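Local coordinates for protein ethylbenzene dehydrogenase alpha-subunit (Aromatoleum aromaticum, PDB 2IVF) that belongs to the molybdopterin oxidoreductases and binds a molybdenum atom, two guanosine-bearing pterin cofactors and an iron/sulfur cluster, at residues 547-552 with 592-597; 554-559 with 612-617; 558-563 with 935-940. All blocks are in the same frame, centred on the assembly; numbering follows the deposited sequence.

Contact 1 of 3, residues 547-552 with 592-597; sequences AMWLYY and IRPAPD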
loop_
_atom_site.group_PDB
_atom_site.type_symbol
_atom_site.label_atom_id
_atom_site.label_comp_id
_atom_site.label_asym_id
_atom_site.label_seq_id
_atom_site.Cartn_x
_atom_site.Cartn_y
_atom_site.Cartn_z
ATOM N N ALA A 547 13.925 -15.097 -19.877
ATOM C CA ALA A 547 14.275 -14.486 -21.175
ATOM C C ALA A 547 14.224 -15.475 -22.347
ATOM O O ALA A 547 13.961 -15.080 -23.503
ATOM C CB ALA A 547 15.663 -13.769 -21.104
ATOM N N MET A 548 14.524 -16.748 -22.086
ATOM C CA MET A 548 14.699 -17.698 -23.173
ATOM C C MET A 548 13.388 -17.976 -23.878
ATOM O O MET A 548 13.312 -17.838 -25.099
ATOM C CB MET A 548 15.303 -19.029 -22.711
ATOM C CG MET A 548 16.674 -18.904 -22.096
ATOM S SD MET A 548 17.833 -17.981 -23.136
ATOM C CE MET A 548 19.333 -18.125 -22.136
ATOM N N TRP A 549 12.372 -18.380 -23.128
ATOM C CA TRP A 549 11.126 -18.795 -23.757
ATOM C C TRP A 549 10.413 -17.520 -24.297
ATOM O O TRP A 549 9.817 -17.563 -25.356
ATOM C CB TRP A 549 10.246 -19.613 -22.796
ATOM C CG TRP A 549 9.422 -18.806 -21.882
ATOM C CD1 TRP A 549 9.820 -18.121 -20.793
ATOM C CD2 TRP A 549 8.029 -18.603 -22.003
ATOM N NE1 TRP A 549 8.741 -17.459 -20.217
ATOM C CE2 TRP A 549 7.630 -17.739 -20.959
ATOM C CE3 TRP A 549 7.083 -19.040 -22.931
ATOM C CZ2 TRP A 549 6.322 -17.343 -20.780
ATOM C CZ3 TRP A 549 5.776 -18.640 -22.769
ATOM C CH2 TRP A 549 5.403 -17.807 -21.696
ATOM N N LEU A 550 10.566 -16.384 -23.604
ATOM C CA LEU A 550 9.981 -15.139 -24.097
ATOM C C LEU A 550 10.574 -14.764 -25.433
ATOM O O LEU A 550 9.835 -14.381 -26.361
ATOM C CB LEU A 550 10.146 -13.997 -23.107
ATOM C CG LEU A 550 9.360 -14.107 -21.796
ATOM C CD1 LEU A 550 9.701 -12.940 -20.891
ATOM C CD2 LEU A 550 7.832 -14.226 -22.043
ATOM N N TYR A 551 11.893 -14.941 -25.554
ATOM C CA TYR A 551 12.623 -14.661 -26.797
ATOM C C TYR A 551 12.242 -15.590 -27.933
ATOM O O TYR A 551 12.021 -15.138 -29.036
ATOM C CB TYR A 551 14.152 -14.808 -26.573
ATOM C CG TYR A 551 15.047 -14.491 -27.759
ATOM C CD1 TYR A 551 15.446 -13.183 -28.027
ATOM C CD2 TYR A 551 15.575 -15.514 -28.577
ATOM C CE1 TYR A 551 16.312 -12.895 -29.122
ATOM C CE2 TYR A 551 16.421 -15.226 -29.613
ATOM C CZ TYR A 551 16.792 -13.911 -29.877
ATOM O OH TYR A 551 17.633 -13.707 -30.947
ATOM N N TYR A 552 12.192 -16.883 -27.648
ATOM C CA TYR A 552 11.953 -17.913 -28.645
ATOM C C TYR A 552 10.489 -18.175 -28.971
ATOM O O TYR A 552 10.183 -18.606 -30.056
ATOM C CB TYR A 552 12.587 -19.217 -28.160
ATOM C CG TYR A 552 14.074 -19.217 -28.342
ATOM C CD1 TYR A 552 14.618 -19.123 -29.616
ATOM C CD2 TYR A 552 14.950 -19.284 -27.250
ATOM C CE1 TYR A 552 15.966 -19.099 -29.810
ATOM C CE2 TYR A 552 16.353 -19.307 -27.454
ATOM C CZ TYR A 552 16.840 -19.210 -28.731
ATOM O OH TYR A 552 18.208 -19.202 -28.999
ATOM N N ILE A 592 17.119 -23.538 -21.958
ATOM C CA ILE A 592 16.317 -23.013 -23.053
ATOM C C ILE A 592 15.082 -23.894 -23.295
ATOM O O ILE A 592 15.056 -24.696 -24.180
ATOM C CB ILE A 592 17.173 -22.852 -24.308
ATOM C CG1 ILE A 592 18.258 -21.804 -24.015
ATOM C CG2 ILE A 592 16.281 -22.410 -25.504
ATOM C CD1 ILE A 592 19.459 -21.868 -24.878
ATOM N N ARG A 593 14.063 -23.695 -22.468
ATOM C CA ARG A 593 12.832 -24.479 -22.485
ATOM C C ARG A 593 11.652 -23.521 -22.377
ATOM O O ARG A 593 11.792 -22.455 -21.742
ATOM C CB ARG A 593 12.769 -25.444 -21.289
ATOM C CG ARG A 593 13.888 -26.444 -21.217
ATOM C CD ARG A 593 13.727 -27.426 -20.063
ATOM N NE ARG A 593 12.514 -28.260 -20.170
ATOM C CZ ARG A 593 11.887 -28.810 -19.122
ATOM N NH1 ARG A 593 12.362 -28.652 -17.884
ATOM N NH2 ARG A 593 10.790 -29.531 -19.293
ATOM N N PRO A 594 10.525 -23.851 -23.043
ATOM C CA PRO A 594 10.436 -24.967 -23.983
ATOM C C PRO A 594 11.444 -24.834 -25.107
ATOM O O PRO A 594 11.766 -23.731 -25.501
ATOM C CB PRO A 594 9.028 -24.857 -24.587
ATOM C CG PRO A 594 8.284 -23.895 -23.787
ATOM C CD PRO A 594 9.248 -23.126 -22.914
ATOM N N ALA A 595 11.939 -25.957 -25.611
ATOM C CA ALA A 595 12.899 -25.913 -26.688
ATOM C C ALA A 595 12.276 -25.080 -27.839
ATOM O O ALA A 595 11.049 -25.093 -28.031
ATOM C CB ALA A 595 13.242 -27.332 -27.147
ATOM N N PRO A 596 13.105 -24.322 -28.582
ATOM C CA PRO A 596 12.616 -23.553 -29.746
ATOM C C PRO A 596 11.780 -24.305 -30.767
ATOM O O PRO A 596 10.970 -23.691 -31.446
ATOM C CB PRO A 596 13.913 -23.029 -30.359
ATOM C CG PRO A 596 14.743 -22.755 -29.131
ATOM C CD PRO A 596 14.537 -24.048 -28.353
ATOM N N ASP A 597 11.946 -25.613 -30.889
ATOM C CA ASP A 597 11.118 -26.353 -31.825
ATOM C C ASP A 597 9.895 -26.980 -31.153
ATOM O O ASP A 597 9.151 -27.699 -31.781
ATOM C CB ASP A 597 11.940 -27.402 -32.587
ATOM C CG ASP A 597 12.710 -28.332 -31.669
ATOM O OD1 ASP A 597 12.571 -28.249 -30.423
ATOM O OD2 ASP A 597 13.462 -29.155 -32.212
HETATM O O HOH W 1 12.704 -19.886 -20.643
#
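Helix 546-553 of the molybdopterin oxidoreductase region presents M548, W549 and Y552 to an irregular, proline-rich loop at I592, R593, P594 and P596. Y552 and I592 contribute the two largest shares. CG of P596 sits over the centre of the phenol ring, 3.7 Å from the centroid of the Y552 ring and only 12° off its normal, a CH-pi contact in which a rigid ring CH2 is laid on the electron-rich face. The opposite face is backed by CD2 of Y551, so the ring is clasped from both sides. The CG2 branch of I592 reaches the same ring obliquely, 3.7 Å from Y552 CE2; that branch lies anti to the backbone N of I592, while CG1 goes to the flexible thioether chain of M548. M548 CG lies 3.8 Å from I592 CG1, and the bend at chi2 (-51°) turns SD so that it too stays beside I592 CG1, at 3.9 Å.

The loop precedes strand 602-606 of the six-stranded mixed sheet, and it turns at a cis peptide between R593 and P594. At this bend R593 O comes 3.4 Å from W549 CB and P594 CD packs on the same carbon, while the indole itself leads away to F621 and L625 of helix 617-625. No direct hydrogen bond crosses the contact; one water accepts from W549 N at 2.9 Å and donates to R593 O. The R593 side chain turns away to a salt bridge with D184.

Contact 2 of 3, residues 554-559 with 612-617; sequences VGYDQL and RRKRSG. With MD1 (phosphoric acid 4-(2-amino-4-oxo-3,4,5,6,-tetrahydro-pteridin-6-yl)-2-hydroxy-3,4-dimercapto-but-3-en-yl ester guanylate ester), chain N.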
loop_
_atom_site.group_PDB
_atom_site.type_symbol
_atom_site.label_atom_id
_atom_site.label_comp_id
_atom_site.label_asym_id
_atom_site.label_seq_id
_atom_site.Cartn_x
_atom_site.Cartn_y
_atom_site.Cartn_z
ATOM N N VAL A 554 7.560 -16.034 -27.549
ATOM C CA VAL A 554 6.592 -14.971 -27.381
ATOM C C VAL A 554 6.934 -13.729 -28.195
ATOM O O VAL A 554 6.394 -12.631 -27.958
ATOM C CB VAL A 554 6.375 -14.625 -25.891
ATOM C CG1 VAL A 554 5.158 -13.726 -25.757
ATOM C CG2 VAL A 554 6.199 -15.913 -25.013
ATOM N N GLY A 555 7.861 -13.911 -29.134
ATOM C CA GLY A 555 8.203 -12.901 -30.121
ATOM C C GLY A 555 9.031 -11.736 -29.610
ATOM O O GLY A 555 9.171 -10.732 -30.311
ATOM N N TYR A 556 9.636 -11.887 -28.435
ATOM C CA TYR A 556 10.421 -10.827 -27.866
ATOM C C TYR A 556 11.756 -10.665 -28.545
ATOM O O TYR A 556 12.411 -9.660 -28.325
ATOM C CB TYR A 556 10.615 -10.995 -26.352
ATOM C CG TYR A 556 9.444 -10.533 -25.506
ATOM C CD1 TYR A 556 8.385 -11.370 -25.222
ATOM C CD2 TYR A 556 9.415 -9.251 -24.981
ATOM C CE1 TYR A 556 7.314 -10.931 -24.396
ATOM C CE2 TYR A 556 8.388 -8.828 -24.186
ATOM C CZ TYR A 556 7.339 -9.658 -23.904
ATOM O OH TYR A 556 6.304 -9.187 -23.125
ATOM N N ASP A 557 12.151 -11.586 -29.425
ATOM C CA ASP A 557 13.378 -11.369 -30.176
ATOM C C ASP A 557 13.270 -10.115 -31.052
ATOM O O ASP A 557 14.279 -9.487 -31.389
ATOM C CB ASP A 557 13.714 -12.568 -31.085
ATOM C CG ASP A 557 12.643 -12.839 -32.132
ATOM O OD1 ASP A 557 11.463 -12.953 -31.776
ATOM O OD2 ASP A 557 12.964 -12.991 -33.297
ATOM N N GLN A 558 12.044 -9.778 -31.452
ATOM C CA GLN A 558 11.824 -8.621 -32.330
ATOM C C GLN A 558 11.997 -7.320 -31.566
ATOM O O GLN A 558 12.202 -6.302 -32.190
ATOM C CB GLN A 558 10.419 -8.632 -32.931
ATOM C CG GLN A 558 10.079 -9.840 -33.734
ATOM C CD GLN A 558 8.570 -10.043 -33.870
ATOM O OE1 GLN A 558 7.849 -10.266 -32.884
ATOM N NE2 GLN A 558 8.090 -10.002 -35.110
ATOM N N LEU A 559 11.869 -7.348 -30.237
ATOM C CA LEU A 559 12.105 -6.177 -29.413
ATOM C C LEU A 559 13.553 -6.136 -28.912
ATOM O O LEU A 559 14.252 -5.136 -29.056
ATOM C CB LEU A 559 11.194 -6.188 -28.195
ATOM C CG LEU A 559 9.685 -5.963 -28.386
ATOM C CD1 LEU A 559 9.119 -6.733 -29.555
ATOM C CD2 LEU A 559 8.929 -6.265 -27.145
ATOM N N ARG A 612 -0.048 -7.425 -16.897
ATOM C CA ARG A 612 0.708 -6.256 -16.354
ATOM C C ARG A 612 2.172 -6.561 -15.953
ATOM O O ARG A 612 3.032 -5.669 -15.949
ATOM C CB ARG A 612 -0.004 -5.597 -15.174
ATOM C CG ARG A 612 -0.353 -6.519 -14.032
ATOM C CD ARG A 612 -0.174 -5.848 -12.724
ATOM N NE ARG A 612 1.219 -5.502 -12.493
ATOM C CZ ARG A 612 2.072 -6.165 -11.705
ATOM N NH1 ARG A 612 1.707 -7.270 -11.047
ATOM N NH2 ARG A 612 3.323 -5.734 -11.593
ATOM N N ARG A 613 2.454 -7.797 -15.568
ATOM C CA ARG A 613 3.765 -8.151 -15.063
ATOM C C ARG A 613 4.805 -8.186 -16.172
ATOM O O ARG A 613 5.881 -7.588 -16.016
ATOM C CB ARG A 613 3.778 -9.509 -14.374
ATOM C CG ARG A 613 5.167 -9.824 -13.809
ATOM C CD ARG A 613 5.451 -11.284 -13.671
ATOM N NE ARG A 613 4.740 -11.829 -12.505
ATOM C CZ ARG A 613 5.042 -13.003 -11.961
ATOM N NH1 ARG A 613 6.022 -13.731 -12.459
ATOM N NH2 ARG A 613 4.373 -13.458 -10.906
ATOM N N LYS A 614 4.522 -8.872 -17.271
ATOM C CA LYS A 614 5.465 -8.869 -18.397
ATOM C C LYS A 614 5.550 -7.503 -19.024
ATOM O O LYS A 614 4.539 -6.871 -19.339
ATOM C CB LYS A 614 5.154 -9.876 -19.498
ATOM C CG LYS A 614 5.797 -11.245 -19.315
ATOM C CD LYS A 614 5.393 -11.888 -18.012
ATOM C CE LYS A 614 5.752 -13.375 -18.032
ATOM N NZ LYS A 614 5.651 -14.032 -16.685
ATOM N N ARG A 615 6.780 -7.076 -19.236
ATOM C CA ARG A 615 7.035 -5.818 -19.920
ATOM C C ARG A 615 6.614 -5.991 -21.352
ATOM O O ARG A 615 7.050 -6.944 -22.029
ATOM C CB ARG A 615 8.513 -5.412 -19.855
ATOM C CG ARG A 615 8.929 -4.814 -18.513
ATOM C CD ARG A 615 8.686 -5.737 -17.329
ATOM N NE ARG A 615 9.260 -5.169 -16.107
ATOM C CZ ARG A 615 9.356 -5.860 -14.978
ATOM N NH1 ARG A 615 8.908 -7.111 -14.945
ATOM N NH2 ARG A 615 9.918 -5.308 -13.905
ATOM N N SER A 616 5.742 -5.098 -21.816
ATOM C CA SER A 616 5.084 -5.259 -23.115
ATOM C C SER A 616 4.264 -6.569 -23.294
ATOM O O SER A 616 3.791 -6.868 -24.378
ATOM C CB SER A 616 6.093 -5.056 -24.245
ATOM O OG SER A 616 6.568 -3.737 -24.290
ATOM N N GLY A 617 4.048 -7.317 -22.225
ATOM C CA GLY A 617 3.272 -8.540 -22.273
ATOM C C GLY A 617 1.842 -8.300 -22.753
ATOM O O GLY A 617 1.295 -9.137 -23.463
HETATM P PB MD1 N . 2.250 -10.734 -10.101
HETATM O O3B MD1 N . 1.137 -9.901 -9.345
HETATM O O1B MD1 N . 2.722 -11.783 -9.161
HETATM O O2B MD1 N . 1.892 -11.025 -11.507
HETATM O O3A MD1 N . 3.411 -9.659 -10.207
HETATM C C10 MD1 N . 4.427 -9.500 -9.192
HETATM C C11 MD1 N . 5.190 -8.260 -9.629
HETATM O O11 MD1 N . 4.317 -7.153 -9.220
HETATM C C12 MD1 N . 6.486 -8.149 -8.871
HETATM S S12 MD1 N . 6.776 -9.043 -7.442
HETATM C C13 MD1 N . 7.464 -7.270 -9.261
HETATM S S13 MD1 N . 8.905 -7.083 -8.402
HETATM C C14 MD1 N . 7.349 -6.435 -10.479
HETATM N N15 MD1 N . 7.378 -5.019 -10.340
HETATM C C16 MD1 N . 7.147 -4.193 -11.410
HETATM C C15 MD1 N . 7.315 -2.835 -11.211
HETATM O O14 MD1 N . 7.677 -2.372 -10.097
HETATM N N17 MD1 N . 6.994 -2.060 -12.278
HETATM C C17 MD1 N . 6.601 -2.609 -13.499
HETATM N N16 MD1 N . 6.339 -1.756 -14.479
HETATM N N18 MD1 N . 6.496 -3.938 -13.668
HETATM C C20 MD1 N . 6.769 -4.721 -12.646
HETATM N N8 MD1 N . 6.714 -6.066 -12.825
HETATM C C7 MD1 N . 6.910 -7.043 -11.788
HETATM P PA MD1 N . -0.452 -9.747 -9.549
HETATM O O1A MD1 N . -0.970 -9.322 -8.214
HETATM O O2A MD1 N . -0.675 -8.826 -10.686
HETATM O "O5'" MD1 N . -1.000 -11.178 -9.927
HETATM C "C5'" MD1 N . -1.014 -12.145 -8.882
HETATM C "C4'" MD1 N . -2.343 -12.777 -8.812
HETATM O "O4'" MD1 N . -2.269 -13.580 -7.640
HETATM C "C1'" MD1 N . -3.613 -13.630 -7.161
HETATM N N9 MD1 N . -3.742 -14.049 -5.758
HETATM C C4 MD1 N . -4.162 -15.252 -5.398
HETATM N N3 MD1 N . -4.520 -16.308 -6.167
HETATM C C2 MD1 N . -4.906 -17.450 -5.598
HETATM N N2 MD1 N . -5.252 -18.521 -6.361
HETATM N N1 MD1 N . -5.008 -17.489 -4.221
HETATM C C6 MD1 N . -4.665 -16.456 -3.383
HETATM O O6 MD1 N . -4.726 -16.620 -2.165
HETATM C C5 MD1 N . -4.209 -15.277 -3.994
HETATM N N7 MD1 N . -3.821 -14.084 -3.556
HETATM C C8 MD1 N . -3.530 -13.354 -4.637
HETATM C "C2'" MD1 N . -4.129 -12.202 -7.313
HETATM O "O2'" MD1 N . -5.572 -12.113 -7.403
HETATM C "C3'" MD1 N . -3.399 -11.694 -8.564
HETATM O "O3'" MD1 N . -4.284 -11.598 -9.711
#
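Y556 OH donates to R615 O across 2.6 Å, a short bond made from above the carbonyl plane, 36° out of it, while the oxygen itself lies near the plane of the Y556 ring at its edge. A tyrosine suits this place: its long, flat side chain ends in a hydroxyl and spans backbones whose nearest CA atoms, Y556 CA and S616 CA, are 9.1 Å apart. Beside it, L559 CD2 packs loosely on S616 CB.

The acceptor belongs to a type II beta turn, K614 to G617, closed by the 3.0 Å bond from G617 N to K614 O; R615 O is the carbonyl of its central peptide. Glycine fits at 617, where a CB would run into K614 CB. The turn follows helix 610-613, whose end carries arginines to MD1. R612 NH1 bonds O2A, O3A and O11 of MD1, and R612 NH2 joins it on O11 at 2.9 Å. R613 meets a phosphate edge-on: the bend at chi3 (-76°) turns NE to MD1 O2B (3.1 Å), and NH2 takes MD1 O1B (2.9 Å); its NH1 has a salt bridge to D220. R615 instead lays one guanidinium face over MD1 N8, while its NE pairs with D966.

Contact 3 of 3, residues 558-563 with 935-940; sequences QLWNNK and LLIGMP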
loop_
_atom_site.group_PDB
_atom_site.type_symbol
_atom_site.label_atom_id
_atom_site.label_comp_id
_atom_site.label_asym_id
_atom_site.label_seq_id
_atom_site.Cartn_x
_atom_site.Cartn_y
_atom_site.Cartn_z
ATOM N N GLN A 558 12.044 -9.778 -31.452
ATOM C CA GLN A 558 11.824 -8.621 -32.330
ATOM C C GLN A 558 11.997 -7.320 -31.566
ATOM O O GLN A 558 12.202 -6.302 -32.190
ATOM C CB GLN A 558 10.419 -8.632 -32.931
ATOM C CG GLN A 558 10.079 -9.840 -33.734
ATOM C CD GLN A 558 8.570 -10.043 -33.870
ATOM O OE1 GLN A 558 7.849 -10.266 -32.884
ATOM N NE2 GLN A 558 8.090 -10.002 -35.110
ATOM N N LEU A 559 11.869 -7.348 -30.237
ATOM C CA LEU A 559 12.105 -6.177 -29.413
ATOM C C LEU A 559 13.553 -6.136 -28.912
ATOM O O LEU A 559 14.252 -5.136 -29.056
ATOM C CB LEU A 559 11.194 -6.188 -28.195
ATOM C CG LEU A 559 9.685 -5.963 -28.386
ATOM C CD1 LEU A 559 9.119 -6.733 -29.555
ATOM C CD2 LEU A 559 8.929 -6.265 -27.145
ATOM N N TRP A 560 13.981 -7.254 -28.332
ATOM C CA TRP A 560 15.266 -7.337 -27.662
ATOM C C TRP A 560 16.500 -7.324 -28.564
ATOM O O TRP A 560 17.607 -7.114 -28.078
ATOM C CB TRP A 560 15.273 -8.560 -26.755
ATOM C CG TRP A 560 14.230 -8.551 -25.769
ATOM C CD1 TRP A 560 13.471 -7.471 -25.368
ATOM C CD2 TRP A 560 13.834 -9.644 -24.936
ATOM N NE1 TRP A 560 12.638 -7.839 -24.367
ATOM C CE2 TRP A 560 12.844 -9.161 -24.064
ATOM C CE3 TRP A 560 14.225 -10.976 -24.833
ATOM C CZ2 TRP A 560 12.197 -9.978 -23.165
ATOM C CZ3 TRP A 560 13.597 -11.788 -23.937
ATOM C CH2 TRP A 560 12.591 -11.285 -23.093
ATOM N N ASN A 561 16.320 -7.548 -29.868
ATOM C CA ASN A 561 17.405 -7.431 -30.833
ATOM C C ASN A 561 17.400 -6.074 -31.527
ATOM O O ASN A 561 18.068 -5.898 -32.531
ATOM C CB ASN A 561 17.319 -8.557 -31.884
ATOM C CG ASN A 561 17.580 -9.924 -31.287
ATOM O OD1 ASN A 561 18.242 -10.043 -30.252
ATOM N ND2 ASN A 561 17.068 -10.962 -31.932
ATOM N N ASN A 562 16.586 -5.138 -31.031
ATOM C CA ASN A 562 16.562 -3.791 -31.576
ATOM C C ASN A 562 17.757 -3.025 -31.040
ATOM O O ASN A 562 17.783 -2.654 -29.873
ATOM C CB ASN A 562 15.263 -3.069 -31.196
ATOM C CG ASN A 562 15.092 -1.735 -31.936
ATOM O OD1 ASN A 562 16.038 -1.197 -32.514
ATOM N ND2 ASN A 562 13.865 -1.236 -31.972
ATOM N N LYS A 563 18.749 -2.788 -31.890
ATOM C CA LYS A 563 19.978 -2.120 -31.461
ATOM C C LYS A 563 19.733 -0.681 -31.017
ATOM O O LYS A 563 20.492 -0.146 -30.225
ATOM C CB LYS A 563 21.013 -2.152 -32.582
ATOM C CG LYS A 563 21.540 -3.547 -32.823
ATOM C CD LYS A 563 22.489 -3.630 -34.005
ATOM C CE LYS A 563 22.556 -5.082 -34.471
ATOM N NZ LYS A 563 23.754 -5.395 -35.293
ATOM N N LEU A 935 4.337 -0.510 -22.949
ATOM C CA LEU A 935 5.425 0.188 -23.686
ATOM C C LEU A 935 6.837 -0.014 -23.111
ATOM O O LEU A 935 7.782 0.648 -23.544
ATOM C CB LEU A 935 5.102 1.680 -23.859
ATOM C CG LEU A 935 4.554 2.451 -22.659
ATOM C CD1 LEU A 935 5.692 2.632 -21.675
ATOM C CD2 LEU A 935 4.002 3.750 -23.115
ATOM N N LEU A 936 6.973 -0.976 -22.196
ATOM C CA LEU A 936 8.175 -1.068 -21.341
ATOM C C LEU A 936 9.251 -2.002 -21.839
ATOM O O LEU A 936 10.387 -1.859 -21.423
ATOM C CB LEU A 936 7.811 -1.358 -19.893
ATOM C CG LEU A 936 6.989 -0.283 -19.143
ATOM C CD1 LEU A 936 6.719 -0.807 -17.703
ATOM C CD2 LEU A 936 7.650 1.175 -19.072
ATOM N N ILE A 937 8.886 -2.867 -22.790
ATOM C CA ILE A 937 9.784 -3.655 -23.645
ATOM C C ILE A 937 10.539 -4.743 -22.954
ATOM O O ILE A 937 10.557 -5.854 -23.457
ATOM C CB ILE A 937 10.796 -2.776 -24.430
ATOM C CG1 ILE A 937 10.087 -1.680 -25.248
ATOM C CG2 ILE A 937 11.668 -3.645 -25.326
ATOM C CD1 ILE A 937 8.874 -2.125 -25.875
ATOM N N GLY A 938 11.255 -4.396 -21.891
ATOM C CA GLY A 938 11.945 -5.352 -21.048
ATOM C C GLY A 938 13.281 -5.781 -21.600
ATOM O O GLY A 938 13.648 -6.943 -21.496
ATOM N N MET A 939 14.007 -4.856 -22.196
ATOM C CA MET A 939 15.282 -5.181 -22.823
ATOM C C MET A 939 16.190 -5.844 -21.790
ATOM O O MET A 939 16.522 -5.217 -20.804
ATOM C CB MET A 939 15.960 -3.901 -23.335
ATOM C CG MET A 939 15.219 -3.149 -24.415
ATOM S SD MET A 939 15.071 -4.095 -25.962
ATOM C CE MET A 939 16.747 -4.047 -26.614
ATOM N N PRO A 940 16.556 -7.129 -21.979
ATOM C CA PRO A 940 17.452 -7.736 -21.022
ATOM C C PRO A 940 18.878 -7.319 -21.277
ATOM O O PRO A 940 19.277 -7.181 -22.432
ATOM C CB PRO A 940 17.287 -9.240 -21.279
ATOM C CG PRO A 940 16.169 -9.387 -22.208
ATOM C CD PRO A 940 16.109 -8.108 -22.976
#
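L559, in the short helix 557-560, sets its CB 3.9 Å from I937 CG2, the branch that lies anti to the backbone N of I937. The carbonyl of L559, which already accepts the N562 amide within its own segment, also has the sulfur of M939 close by, L559 O to M939 SD being 3.4 Å.

W560 comes next and carries the contact. Its indole N-H donates to I937 O, with NE1 to O 3.0 Å and a nearly straight angle of 166° at the hydrogen; the acceptor lies close to the ring plane, though the donor is tilted 34° from the carbonyl plane. I937, with positive phi and negative psi, is the central residue of a classic gamma turn, closed by G938 N on L936 O at 2.7 Å, and its own carbonyl is the acceptor. G938 follows, also at positive phi, a conformation glycine adopts easily. P940 crosses the indole at about a right angle: its CD stands 3.4 Å from the centroid of the five-membered ring, a CH-pi contact, and its CG extends over W560 CD2 and CE3. M939 runs past W560 in the opposite direction. The bend at chi2 (-65°) brings SD to 3.8 Å from W560 CD1, an oblique Met-aromatic contact, and the further bend at chi3 leaves the methyl, CE, by W560 O and N562 O.

The loop holding 935-940 joins two strands of a six-stranded mixed sheet, consistent with the double-psi barrel of the molybdopterin dinucleotide-binding family, and L936 touches MD1. The one hydrogen bond satisfies the buried N-H of an otherwise apolar indole and restrains the ring in its plane, while proline over a face and the thioether alongside add shape and polarisability.

Contact 1 lies farthest from MD1, the side chain of W549 being about 12 Å away, while contacts 2 and 3 both reach the pocket. The centre of contact 1 is about 13 Å from that of contact 2 and 16 Å from that of contact 3. Helices 546-553 and 557-560 follow each other in the chain, and residues flanking the second probably bond back to the first: Y556 N to L550 O (3.3 Å) and N561 ND2 to Y551 OH (3.0 Å). Contacts 2 and 3 share Q558 and L559, have centres 8 Å apart, and are tied by S616 OG and I937 N at 2.9 Å. The R615 side chain in contact 2 lies about 8 Å from the molybdenum atom.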